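Local coordinates for protein oxidoreductase, 2OG-Fe(II) oxygenase family (Burkholderia pseudomallei, PDB 6N1F) that binds an iron(III) ion and probably acts as an oxidoreductase of the iron- and 2-oxoglutarate-dependent oxygenase family, at residues Gly34-Tyr39 and Thr123-Asp128; Val182-Pro185 and Pro189-Val192; Leu27-Asn32 and Arg44-Val49; Asp128-Arg133 and Tyr224-His229. All blocks are in the same frame, centred on the assembly; numbering follows the deposited sequence.

The four contacts lie in one chain built round two main beta sheets. Contact 2 and contact 3 are neighbours, their centres about 9 Å apart: strand 27-29 runs beside strand 191-193, with Val-192 N 2.9 Å from Leu-27 O. Contact 3 and contact 1 share helix 36-45 and lie about 14 Å apart between centres, while contact 1 and contact 4, about 11 Å apart between centres, share helix 120-130 and the residue Asp-128. Contacts 2 and 4 do not touch, their nearest atoms about 12 Å apart. The iron, held by His-155, Asp-157 and His-209, lies about 9 Å from the Val-183 side chain of contact 2 and about 13 Å from that of Tyr-226 in contact 4.

Contact 1: residues Gly34-Tyr39 and Thr123-Asp128; sequences GGMADY and TRFFGD
The selenomethionine Met-36 reaches across to helix 120-130 and lays its methyl CE over one face of the Phe-125 ring, 3.8 Å from the centroid and shifted toward the CD1-CE1 side. The same methyl lies 3.2 Å from Phe-125 O, so it meets both the backbone and the ring of one residue. Its selenium stands farther above that face, 5.2 Å from the centroid, a long-range Met-aromatic contact. Nearer the backbone, Met-36 CG packs 3.9 Å from Asp-128 CB, the two side chains crossing at about a right angle. In Phe-125, CG lies anti to the backbone N (chi1 -179°), which swings the ring toward helix 36-45; there CZ also comes within 4.5 Å of Tyr-39 CD2. Behind Met-36, the start of its helix is fixed by a bond from Gly-35 N, at the N-cap position, to Asp-38 OD2 (2.6 Å), which accepts on its anti lone pair in a nearly straight bond (167°). The contact joins the first turn of helix 36-45 to the middle and last turn of helix 120-130. Met-129 of the latter also packs on Met-36 and Tyr-39, and Leu-51 of strand 48-51 touches the side chains of both Tyr-39 and Phe-125.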
loop_
_atom_site.group_PDB
_atom_site.type_symbol
_atom_site.label_atom_id
_atom_site.label_comp_id
_atom_site.label_asym_id
_atom_site.label_seq_id
_atom_site.Cartn_x
_atom_site.Cartn_y
_atom_site.Cartn_z
ATOM N N GLY A 34 -10.166 16.979 -0.739
ATOM C CA GLY A 34 -10.253 17.686 -1.997
ATOM C C GLY A 34 -10.465 16.739 -3.156
ATOM O O GLY A 34 -11.158 15.724 -3.033
ATOM N N GLY A 35 -9.842 17.062 -4.289
ATOM C CA GLY A 35 -9.946 16.235 -5.476
ATOM C C GLY A 35 -8.593 15.824 -6.019
ATOM O O GLY A 35 -7.581 15.929 -5.314
HETATM N N MSE A 36 -8.561 15.371 -7.275
HETATM C CA MSE A 36 -7.330 14.849 -7.864
HETATM C C MSE A 36 -6.182 15.850 -7.808
HETATM O O MSE A 36 -5.063 15.483 -7.447
HETATM C CB MSE A 36 -7.551 14.419 -9.317
HETATM C CG MSE A 36 -6.302 13.765 -9.926
HETATM SE SE MSE A 36 -5.583 12.240 -8.881
HETATM C CE MSE A 36 -6.908 10.915 -9.446
ATOM N N ALA A 37 -6.458 17.109 -8.168
ATOM C CA ALA A 37 -5.429 18.142 -8.092
ATOM C C ALA A 37 -4.832 18.227 -6.692
ATOM O O ALA A 37 -3.620 18.419 -6.536
ATOM C CB ALA A 37 -6.005 19.494 -8.500
ATOM N N ASP A 38 -5.673 18.074 -5.663
ATOM C CA ASP A 38 -5.195 18.101 -4.281
ATOM C C ASP A 38 -4.444 16.824 -3.926
ATOM O O ASP A 38 -3.389 16.882 -3.283
ATOM C CB ASP A 38 -6.373 18.312 -3.319
ATOM C CG ASP A 38 -7.237 19.499 -3.713
ATOM O OD1 ASP A 38 -6.712 20.639 -3.745
ATOM O OD2 ASP A 38 -8.435 19.287 -4.012
ATOM N N TYR A 39 -4.982 15.659 -4.308
ATOM C CA TYR A 39 -4.293 14.403 -4.016
ATOM C C TYR A 39 -2.871 14.401 -4.579
ATOM O O TYR A 39 -1.910 14.084 -3.867
ATOM C CB TYR A 39 -5.061 13.213 -4.576
ATOM C CG TYR A 39 -6.500 13.089 -4.156
ATOM C CD1 TYR A 39 -6.961 13.666 -2.986
ATOM C CD2 TYR A 39 -7.401 12.386 -4.947
ATOM C CE1 TYR A 39 -8.265 13.539 -2.608
ATOM C CE2 TYR A 39 -8.711 12.260 -4.588
ATOM C CZ TYR A 39 -9.141 12.830 -3.419
ATOM O OH TYR A 39 -10.444 12.694 -3.056
ATOM N N THR A 123 -6.261 2.555 -13.385
ATOM C CA THR A 123 -5.097 2.966 -14.162
ATOM C C THR A 123 -5.136 4.459 -14.471
ATOM O O THR A 123 -4.117 5.153 -14.374
ATOM C CB THR A 123 -5.024 2.155 -15.455
ATOM O OG1 THR A 123 -5.040 0.761 -15.135
ATOM C CG2 THR A 123 -3.753 2.493 -16.235
ATOM N N ARG A 124 -6.300 4.968 -14.878
ATOM C CA ARG A 124 -6.428 6.408 -15.074
ATOM C C ARG A 124 -6.248 7.155 -13.760
ATOM O O ARG A 124 -5.586 8.199 -13.721
ATOM C CB ARG A 124 -7.784 6.744 -15.677
ATOM C CG ARG A 124 -7.968 6.332 -17.121
ATOM C CD ARG A 124 -7.030 7.102 -18.029
ATOM N NE ARG A 124 -7.503 7.083 -19.409
ATOM C CZ ARG A 124 -6.842 7.606 -20.436
ATOM N NH1 ARG A 124 -5.663 8.189 -20.243
ATOM N NH2 ARG A 124 -7.358 7.536 -21.657
ATOM N N PHE A 125 -6.846 6.637 -12.681
ATOM C CA PHE A 125 -6.838 7.319 -11.387
ATOM C C PHE A 125 -5.420 7.477 -10.857
ATOM O O PHE A 125 -5.031 8.558 -10.415
ATOM C CB PHE A 125 -7.709 6.540 -10.400
ATOM C CG PHE A 125 -7.798 7.148 -9.018
ATOM C CD1 PHE A 125 -8.778 8.080 -8.716
ATOM C CD2 PHE A 125 -6.934 6.744 -8.007
ATOM C CE1 PHE A 125 -8.876 8.629 -7.451
ATOM C CE2 PHE A 125 -7.033 7.281 -6.725
ATOM C CZ PHE A 125 -8.005 8.230 -6.448
ATOM N N PHE A 126 -4.624 6.410 -10.898
ATOM C CA PHE A 126 -3.258 6.545 -10.411
ATOM C C PHE A 126 -2.335 7.177 -11.442
ATOM O O PHE A 126 -1.346 7.807 -11.055
ATOM C CB PHE A 126 -2.739 5.190 -9.931
ATOM C CG PHE A 126 -3.342 4.791 -8.606
ATOM C CD1 PHE A 126 -2.939 5.425 -7.440
ATOM C CD2 PHE A 126 -4.351 3.842 -8.537
ATOM C CE1 PHE A 126 -3.504 5.101 -6.226
ATOM C CE2 PHE A 126 -4.915 3.509 -7.328
ATOM C CZ PHE A 126 -4.490 4.141 -6.171
ATOM N N GLY A 127 -2.666 7.082 -12.728
ATOM C CA GLY A 127 -1.917 7.829 -13.727
ATOM C C GLY A 127 -1.970 9.327 -13.491
ATOM O O GLY A 127 -0.952 10.017 -13.559
ATOM N N ASP A 128 -3.164 9.854 -13.219
ATOM C CA ASP A 128 -3.268 11.261 -12.850
ATOM C C ASP A 128 -2.568 11.533 -11.523
ATOM O O ASP A 128 -1.931 12.579 -11.347
ATOM C CB ASP A 128 -4.735 11.665 -12.764
ATOM C CG ASP A 128 -5.429 11.601 -14.111
ATOM O OD1 ASP A 128 -4.763 11.213 -15.095
ATOM O OD2 ASP A 128 -6.627 11.938 -14.179
#

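Contact 2: residues Val182-Pro185 and Pro189-Val192; sequences VVHP and PPNV
Val-183 and Asn-191 form an antiparallel hydrogen-bonded pair, joined by two backbone bonds: Asn-191 N to Val-183 O at 2.8 Å and Val-183 N to Asn-191 O at 3.0 Å. The first donor lies in the carbonyl plane of its acceptor, whereas the second is tilted 19° from it. Each carbonyl oxygen also receives a CA-H...O contact, Pro-190 CA coming within 3.3 Å of Val-183 O and Val-182 CA within 3.4 Å of Asn-191 O. Val-182 faces Val-192 in the adjoining non-hydrogen-bonded pair, and its CG1, anti to the backbone N (chi1 -175°), rests 3.8 Å from Pro-190 CB. These two side chains lie alongside each other and point the same way. The proline also covers one face of the His-184 imidazole: Pro-190 CB is 4.2 Å from the ring centroid in a CH-pi contact displaced toward the ring's rim. His-184 NE2 bonds to Glu-210 OE2 on the next strand, which holds the ring from its far end. Pro-185 crosses the Asn-191 amide, its CG 3.8 Å from ND2. The arrangement is a beta hairpin of strands 181-184 and 191-193, consistent with the double-stranded beta-helix core of 2OG-Fe(II) oxygenases. In the sheet, strand 27-29 flanks 191-193 and strand 208-211, which carries the iron ligand His-209, flanks 181-184; the side chain of Val-183 is about 4 Å from that of His-209.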
loop_
_atom_site.group_PDB
_atom_site.type_symbol
_atom_site.label_atom_id
_atom_site.label_comp_id
_atom_site.label_asym_id
_atom_site.label_seq_id
_atom_site.Cartn_x
_atom_site.Cartn_y
_atom_site.Cartn_z
ATOM N N VAL A 182 3.628 5.646 9.560
ATOM C CA VAL A 182 4.457 6.817 9.815
ATOM C C VAL A 182 5.577 6.888 8.790
ATOM O O VAL A 182 6.356 5.939 8.650
ATOM C CB VAL A 182 5.039 6.797 11.233
ATOM C CG1 VAL A 182 5.790 8.080 11.483
ATOM C CG2 VAL A 182 3.919 6.608 12.250
ATOM N N VAL A 183 5.683 8.040 8.118
ATOM C CA VAL A 183 6.743 8.346 7.164
ATOM C C VAL A 183 7.730 9.302 7.811
ATOM O O VAL A 183 7.330 10.271 8.474
ATOM C CB VAL A 183 6.168 8.973 5.878
ATOM C CG1 VAL A 183 7.271 9.207 4.858
ATOM C CG2 VAL A 183 5.058 8.121 5.312
ATOM N N HIS A 184 9.024 9.055 7.581
ATOM C CA HIS A 184 10.124 9.826 8.157
ATOM C C HIS A 184 10.979 10.457 7.060
ATOM O O HIS A 184 12.118 10.032 6.818
ATOM C CB HIS A 184 10.988 8.938 9.048
ATOM C CG HIS A 184 10.266 8.408 10.247
ATOM N ND1 HIS A 184 10.467 8.913 11.510
ATOM C CD2 HIS A 184 9.340 7.433 10.374
ATOM C CE1 HIS A 184 9.699 8.269 12.368
ATOM N NE2 HIS A 184 9.005 7.364 11.706
ATOM N N PRO A 185 10.476 11.496 6.400
ATOM C CA PRO A 185 11.290 12.180 5.389
ATOM C C PRO A 185 12.498 12.853 6.023
ATOM O O PRO A 185 12.423 13.382 7.134
ATOM C CB PRO A 185 10.327 13.208 4.793
ATOM C CG PRO A 185 9.350 13.464 5.878
ATOM C CD PRO A 185 9.202 12.188 6.650
ATOM N N PRO A 189 9.631 16.726 10.341
ATOM C CA PRO A 189 8.902 15.935 11.322
ATOM C C PRO A 189 8.353 14.683 10.676
ATOM O O PRO A 189 8.072 14.659 9.463
ATOM C CB PRO A 189 7.774 16.878 11.769
ATOM C CG PRO A 189 8.280 18.241 11.442
ATOM C CD PRO A 189 9.082 18.085 10.205
ATOM N N PRO A 190 8.189 13.608 11.443
ATOM C CA PRO A 190 7.449 12.446 10.938
ATOM C C PRO A 190 6.025 12.829 10.549
ATOM O O PRO A 190 5.396 13.678 11.186
ATOM C CB PRO A 190 7.459 11.473 12.124
ATOM C CG PRO A 190 8.549 11.940 13.022
ATOM C CD PRO A 190 8.671 13.416 12.820
ATOM N N ASN A 191 5.522 12.189 9.486
ATOM C CA ASN A 191 4.139 12.335 9.025
ATOM C C ASN A 191 3.330 11.114 9.449
ATOM O O ASN A 191 3.598 9.998 8.991
ATOM C CB ASN A 191 4.098 12.506 7.502
ATOM C CG ASN A 191 4.959 13.659 7.032
ATOM O OD1 ASN A 191 5.107 14.651 7.737
ATOM N ND2 ASN A 191 5.543 13.530 5.853
ATOM N N VAL A 192 2.325 11.328 10.294
ATOM C CA VAL A 192 1.577 10.251 10.933
ATOM C C VAL A 192 0.208 10.132 10.279
ATOM O O VAL A 192 -0.531 11.121 10.195
ATOM C CB VAL A 192 1.424 10.500 12.445
ATOM C CG1 VAL A 192 0.611 9.373 13.091
ATOM C CG2 VAL A 192 2.774 10.623 13.093
#

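Contact 3: residues Leu27-Asn32 and Arg44-Val49; sequences LHFRCN and REVGTV
Phe-29 of the edge strand 27-29 and Val-46, just before Gly-47, where the chain passes from helix 36-45 to strand 48-51, bring together backbones that exchange no hydrogen bond here; the nearest pair of CA atoms, those of Asn-32 and Val-49, is 7.0 Å apart. The topology is a strand-helix-strand connection whose two strands lie in different sheets: 27-29 pairs with 191-193, while 48-51 is the outermost strand beside 200-204. Gly-47, with a positive phi of 101°, turns the chain out of the helix and into the second strand. The Phe-29 and Val-46 side chains approach from opposite directions. With CG of Phe-29 anti to its carbonyl carbon (chi1 -75°), the far end of the ring is carried to the valine, where CZ meets CG1 at 3.6 Å and CE1 meets CG2 at 4.0 Å. Both methyls lie on the same side of the ring plane and meet the ring obliquely at its CE1-CZ corner. Phe-193 stacks on the Phe-29 ring and Asn-191 touches both Phe-29 and Val-46, so residues of strand 191-193 pack against the Phe-29/Val-46 pair. Farther along, Asn-32 turns its amide to polar partners before and within the helix: OD1 accepts from Gly-34 N and ND2 bonds to Gln-42 OE1. Two bonds thus fix the rotation of the amide, and the methylene is what faces strand 48-51. There the contact is a single touch, Asn-32 CB lying 4.0 Å from Val-49 CG2.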
loop_
_atom_site.group_PDB
_atom_site.type_symbol
_atom_site.label_atom_id
_atom_site.label_comp_id
_atom_site.label_asym_id
_atom_site.label_seq_id
_atom_site.Cartn_x
_atom_site.Cartn_y
_atom_site.Cartn_z
ATOM N N LEU A 27 3.705 15.531 12.629
ATOM C CA LEU A 27 2.647 16.133 11.828
ATOM C C LEU A 27 1.581 15.073 11.553
ATOM O O LEU A 27 1.841 14.083 10.859
ATOM C CB LEU A 27 3.240 16.708 10.540
ATOM C CG LEU A 27 2.323 17.550 9.642
ATOM C CD1 LEU A 27 1.757 18.753 10.407
ATOM C CD2 LEU A 27 3.071 18.007 8.390
ATOM N N HIS A 28 0.389 15.252 12.120
ATOM C CA HIS A 28 -0.693 14.297 11.912
ATOM C C HIS A 28 -1.578 14.769 10.760
ATOM O O HIS A 28 -1.913 15.953 10.668
ATOM C CB HIS A 28 -1.523 14.112 13.184
ATOM C CG HIS A 28 -0.786 13.433 14.304
ATOM N ND1 HIS A 28 -1.319 12.378 15.009
ATOM C CD2 HIS A 28 0.431 13.671 14.851
ATOM C CE1 HIS A 28 -0.463 11.990 15.937
ATOM N NE2 HIS A 28 0.612 12.752 15.856
ATOM N N PHE A 29 -1.936 13.843 9.880
ATOM C CA PHE A 29 -2.720 14.129 8.685
ATOM C C PHE A 29 -4.073 13.447 8.795
ATOM O O PHE A 29 -4.162 12.304 9.254
ATOM C CB PHE A 29 -2.025 13.613 7.415
ATOM C CG PHE A 29 -0.854 14.444 6.961
ATOM C CD1 PHE A 29 -1.015 15.420 5.994
ATOM C CD2 PHE A 29 0.415 14.230 7.483
ATOM C CE1 PHE A 29 0.071 16.184 5.575
ATOM C CE2 PHE A 29 1.498 14.988 7.063
ATOM C CZ PHE A 29 1.322 15.969 6.110
ATOM N N ARG A 30 -5.120 14.152 8.378
ATOM C CA ARG A 30 -6.422 13.547 8.158
ATOM C C ARG A 30 -6.513 13.156 6.683
ATOM O O ARG A 30 -5.600 13.431 5.903
ATOM C CB ARG A 30 -7.529 14.516 8.570
ATOM N N CYS A 31 -7.619 12.518 6.282
ATOM C CA CYS A 31 -7.837 12.240 4.862
ATOM C C CYS A 31 -7.938 13.536 4.074
ATOM O O CYS A 31 -8.565 14.504 4.514
ATOM C CB CYS A 31 -9.116 11.422 4.648
ATOM S SG CYS A 31 -9.117 9.822 5.428
ATOM N N ASN A 32 -7.334 13.548 2.886
ATOM C CA ASN A 32 -7.442 14.708 2.013
ATOM C C ASN A 32 -8.879 14.837 1.511
ATOM O O ASN A 32 -9.418 13.895 0.926
ATOM C CB ASN A 32 -6.472 14.581 0.848
ATOM C CG ASN A 32 -6.350 15.862 0.065
ATOM O OD1 ASN A 32 -7.346 16.416 -0.394
ATOM N ND2 ASN A 32 -5.126 16.365 -0.061
ATOM N N ARG A 44 3.023 15.071 -4.112
ATOM C CA ARG A 44 4.189 15.807 -4.592
ATOM C C ARG A 44 4.922 16.509 -3.450
ATOM O O ARG A 44 6.134 16.337 -3.284
ATOM C CB ARG A 44 3.755 16.818 -5.656
ATOM C CG ARG A 44 4.677 16.897 -6.867
ATOM C CD ARG A 44 4.193 17.923 -7.892
ATOM N NE ARG A 44 2.834 17.642 -8.357
ATOM C CZ ARG A 44 1.792 18.461 -8.210
ATOM N NH1 ARG A 44 1.935 19.642 -7.615
ATOM N NH2 ARG A 44 0.601 18.096 -8.669
ATOM N N GLU A 45 4.210 17.311 -2.653
ATOM C CA GLU A 45 4.893 18.163 -1.679
ATOM C C GLU A 45 5.236 17.402 -0.409
ATOM O O GLU A 45 6.360 17.495 0.091
ATOM C CB GLU A 45 4.032 19.383 -1.345
ATOM C CG GLU A 45 3.863 20.343 -2.522
ATOM C CD GLU A 45 2.841 21.434 -2.259
ATOM O OE1 GLU A 45 1.890 21.192 -1.473
ATOM O OE2 GLU A 45 2.998 22.531 -2.843
ATOM N N VAL A 46 4.273 16.645 0.117
ATOM C CA VAL A 46 4.444 15.907 1.362
ATOM C C VAL A 46 5.135 14.570 1.115
ATOM O O VAL A 46 5.983 14.143 1.905
ATOM C CB VAL A 46 3.073 15.715 2.044
ATOM C CG1 VAL A 46 3.184 14.775 3.216
ATOM C CG2 VAL A 46 2.504 17.046 2.482
ATOM N N GLY A 47 4.787 13.883 0.030
ATOM C CA GLY A 47 5.321 12.566 -0.232
ATOM C C GLY A 47 4.376 11.440 0.114
ATOM O O GLY A 47 4.673 10.285 -0.211
ATOM N N THR A 48 3.238 11.753 0.731
ATOM C CA THR A 48 2.259 10.781 1.192
ATOM C C THR A 48 0.902 11.464 1.215
ATOM O O THR A 48 0.802 12.641 1.556
ATOM C CB THR A 48 2.607 10.260 2.595
ATOM O OG1 THR A 48 3.949 9.775 2.590
ATOM C CG2 THR A 48 1.679 9.119 2.993
ATOM N N VAL A 49 -0.140 10.732 0.838
ATOM C CA VAL A 49 -1.501 11.239 0.915
ATOM C C VAL A 49 -2.423 10.084 1.284
ATOM O O VAL A 49 -2.205 8.945 0.857
ATOM C CB VAL A 49 -1.903 11.914 -0.411
ATOM C CG1 VAL A 49 -1.938 10.887 -1.550
ATOM C CG2 VAL A 49 -3.226 12.606 -0.264
#

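Contact 4: residues Asp128-Arg133 and Tyr224-His229; sequences DMFGTR and YFYSRH
Phe-130 meets Tyr-226 edge to face, a T-shaped pair with centroids 5.3 Å apart and planes at 77°. With its CG anti to the carbonyl carbon (chi1 -87°), Tyr-226 presents its ring face to Phe-130 and touches it from the first side-chain atom on: CB lies 4.1 Å from Phe-130 CE2, and CG comes to 3.8 Å from the same atom. CD2 makes the nearest approach, 3.6 Å from Phe-130 CZ, and CE2 follows at 4.0 Å from that CZ. The CE2-CZ edge of Phe-130 thus lies over the CG-CD2-CE2 side of the tyrosine ring, off its centre. Beyond, the hydroxyl OH packs 3.8 Å from Phe-126 CD2, one turn earlier in helix 120-130, and lies in plane at the edge of the Tyr-224 ring. Phe-130 comes just before Gly-131, whose positive phi takes the chain out of that helix; the Phe-130 ring also stacks with Phe-166 and meets Tyr-136. Tyr-226 belongs to strand 218-227 of the larger sheet and packs on Ile-138 and Val-168 of the strands beside it. Carbon-bound hydrogens along the Phe-130 edge point at the tyrosine pi cloud, so weak electrostatic attraction and dispersion join helix to sheet, with no hydrogen bond between the two segments.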
loop_
_atom_site.group_PDB
_atom_site.type_symbol
_atom_site.label_atom_id
_atom_site.label_comp_id
_atom_site.label_asym_id
_atom_site.label_seq_id
_atom_site.Cartn_x
_atom_site.Cartn_y
_atom_site.Cartn_z
ATOM N N ASP A 128 -3.164 9.854 -13.219
ATOM C CA ASP A 128 -3.268 11.261 -12.850
ATOM C C ASP A 128 -2.568 11.533 -11.523
ATOM O O ASP A 128 -1.931 12.579 -11.347
ATOM C CB ASP A 128 -4.735 11.665 -12.764
ATOM C CG ASP A 128 -5.429 11.601 -14.111
ATOM O OD1 ASP A 128 -4.763 11.213 -15.095
ATOM O OD2 ASP A 128 -6.627 11.938 -14.179
HETATM N N MSE A 129 -2.676 10.600 -10.588
HETATM C CA MSE A 129 -2.177 10.761 -9.229
HETATM C C MSE A 129 -0.671 10.915 -9.271
HETATM O O MSE A 129 -0.103 11.754 -8.581
HETATM C CB MSE A 129 -2.600 9.561 -8.368
HETATM C CG MSE A 129 -1.860 9.385 -7.065
HETATM SE SE MSE A 129 -2.756 10.276 -5.591
HETATM C CE MSE A 129 -4.541 9.501 -5.717
ATOM N N PHE A 130 -0.034 10.106 -10.116
ATOM C CA PHE A 130 1.410 10.157 -10.260
ATOM C C PHE A 130 1.853 11.295 -11.164
ATOM O O PHE A 130 3.027 11.677 -11.129
ATOM C CB PHE A 130 1.939 8.813 -10.786
ATOM C CG PHE A 130 1.605 7.627 -9.902
ATOM C CD1 PHE A 130 1.239 7.802 -8.576
ATOM C CD2 PHE A 130 1.655 6.337 -10.408
ATOM C CE1 PHE A 130 0.919 6.713 -7.768
ATOM C CE2 PHE A 130 1.338 5.238 -9.610
ATOM C CZ PHE A 130 0.966 5.433 -8.285
ATOM N N GLY A 131 0.949 11.845 -11.967
ATOM C CA GLY A 131 1.298 12.965 -12.821
ATOM C C GLY A 131 2.235 12.638 -13.964
ATOM O O GLY A 131 3.119 13.446 -14.278
ATOM N N THR A 132 2.066 11.478 -14.603
ATOM C CA THR A 132 2.867 11.130 -15.768
ATOM C C THR A 132 2.014 10.348 -16.755
ATOM O O THR A 132 1.006 9.734 -16.395
ATOM C CB THR A 132 4.118 10.310 -15.396
ATOM O OG1 THR A 132 5.029 10.272 -16.500
ATOM C CG2 THR A 132 3.729 8.906 -15.069
ATOM N N ARG A 133 2.424 10.394 -18.014
ATOM C CA ARG A 133 1.784 9.574 -19.028
ATOM C C ARG A 133 2.375 8.178 -19.081
ATOM O O ARG A 133 1.787 7.293 -19.715
ATOM C CB ARG A 133 1.904 10.244 -20.397
ATOM N N TYR A 224 0.416 -2.763 -2.330
ATOM C CA TYR A 224 1.026 -3.078 -3.618
ATOM C C TYR A 224 1.960 -1.964 -4.055
ATOM O O TYR A 224 1.912 -0.842 -3.546
ATOM C CB TYR A 224 -0.006 -3.378 -4.720
ATOM C CG TYR A 224 -1.126 -2.381 -4.998
ATOM C CD1 TYR A 224 -1.164 -1.660 -6.191
ATOM C CD2 TYR A 224 -2.189 -2.227 -4.114
ATOM C CE1 TYR A 224 -2.212 -0.778 -6.476
ATOM C CE2 TYR A 224 -3.241 -1.344 -4.387
ATOM C CZ TYR A 224 -3.247 -0.628 -5.560
ATOM O OH TYR A 224 -4.288 0.237 -5.801
ATOM N N PHE A 225 2.801 -2.292 -5.038
ATOM C CA PHE A 225 3.938 -1.469 -5.414
ATOM C C PHE A 225 3.944 -1.232 -6.917
ATOM O O PHE A 225 3.726 -2.156 -7.704
ATOM C CB PHE A 225 5.241 -2.137 -4.959
ATOM C CG PHE A 225 5.308 -2.360 -3.465
ATOM C CD1 PHE A 225 5.897 -1.422 -2.639
ATOM C CD2 PHE A 225 4.749 -3.492 -2.895
ATOM C CE1 PHE A 225 5.949 -1.615 -1.275
ATOM C CE2 PHE A 225 4.794 -3.692 -1.536
ATOM C CZ PHE A 225 5.398 -2.754 -0.723
ATOM N N TYR A 226 4.193 0.015 -7.300
ATOM C CA TYR A 226 4.161 0.463 -8.684
ATOM C C TYR A 226 5.571 0.801 -9.156
ATOM O O TYR A 226 6.334 1.468 -8.446
ATOM C CB TYR A 226 3.276 1.708 -8.839
ATOM C CG TYR A 226 1.800 1.494 -9.075
ATOM C CD1 TYR A 226 1.336 0.968 -10.272
ATOM C CD2 TYR A 226 0.860 1.869 -8.122
ATOM C CE1 TYR A 226 -0.018 0.803 -10.516
ATOM C CE2 TYR A 226 -0.507 1.698 -8.358
ATOM C CZ TYR A 226 -0.933 1.165 -9.555
ATOM O OH TYR A 226 -2.272 0.984 -9.808
ATOM N N SER A 227 5.906 0.346 -10.358
ATOM C CA SER A 227 7.159 0.672 -11.022
ATOM C C SER A 227 6.878 0.882 -12.505
ATOM O O SER A 227 5.944 0.297 -13.053
ATOM C CB SER A 227 8.198 -0.443 -10.836
ATOM O OG SER A 227 9.403 -0.179 -11.548
ATOM N N ARG A 228 7.682 1.732 -13.148
ATOM C CA ARG A 228 7.668 1.804 -14.606
ATOM C C ARG A 228 8.491 0.693 -15.241
ATOM O O ARG A 228 8.388 0.475 -16.449
ATOM C CB ARG A 228 8.194 3.155 -15.089
ATOM C CG ARG A 228 7.385 4.352 -14.648
ATOM C CD ARG A 228 8.106 5.635 -15.020
ATOM N NE ARG A 228 9.441 5.686 -14.427
ATOM C CZ ARG A 228 10.581 5.565 -15.105
ATOM N NH1 ARG A 228 10.579 5.405 -16.425
ATOM N NH2 ARG A 228 11.734 5.619 -14.456
ATOM N N HIS A 229 9.300 -0.008 -14.463
ATOM C CA HIS A 229 10.094 -1.116 -14.972
ATOM C C HIS A 229 9.317 -2.407 -14.796
ATOM O O HIS A 229 8.862 -2.716 -13.692
ATOM C CB HIS A 229 11.436 -1.206 -14.238
ATOM C CG HIS A 229 12.339 -2.282 -14.751
ATOM N ND1 HIS A 229 12.714 -2.374 -16.076
ATOM C CD2 HIS A 229 12.961 -3.303 -14.113
ATOM C CE1 HIS A 229 13.524 -3.407 -16.232
ATOM N NE2 HIS A 229 13.686 -3.989 -15.057
#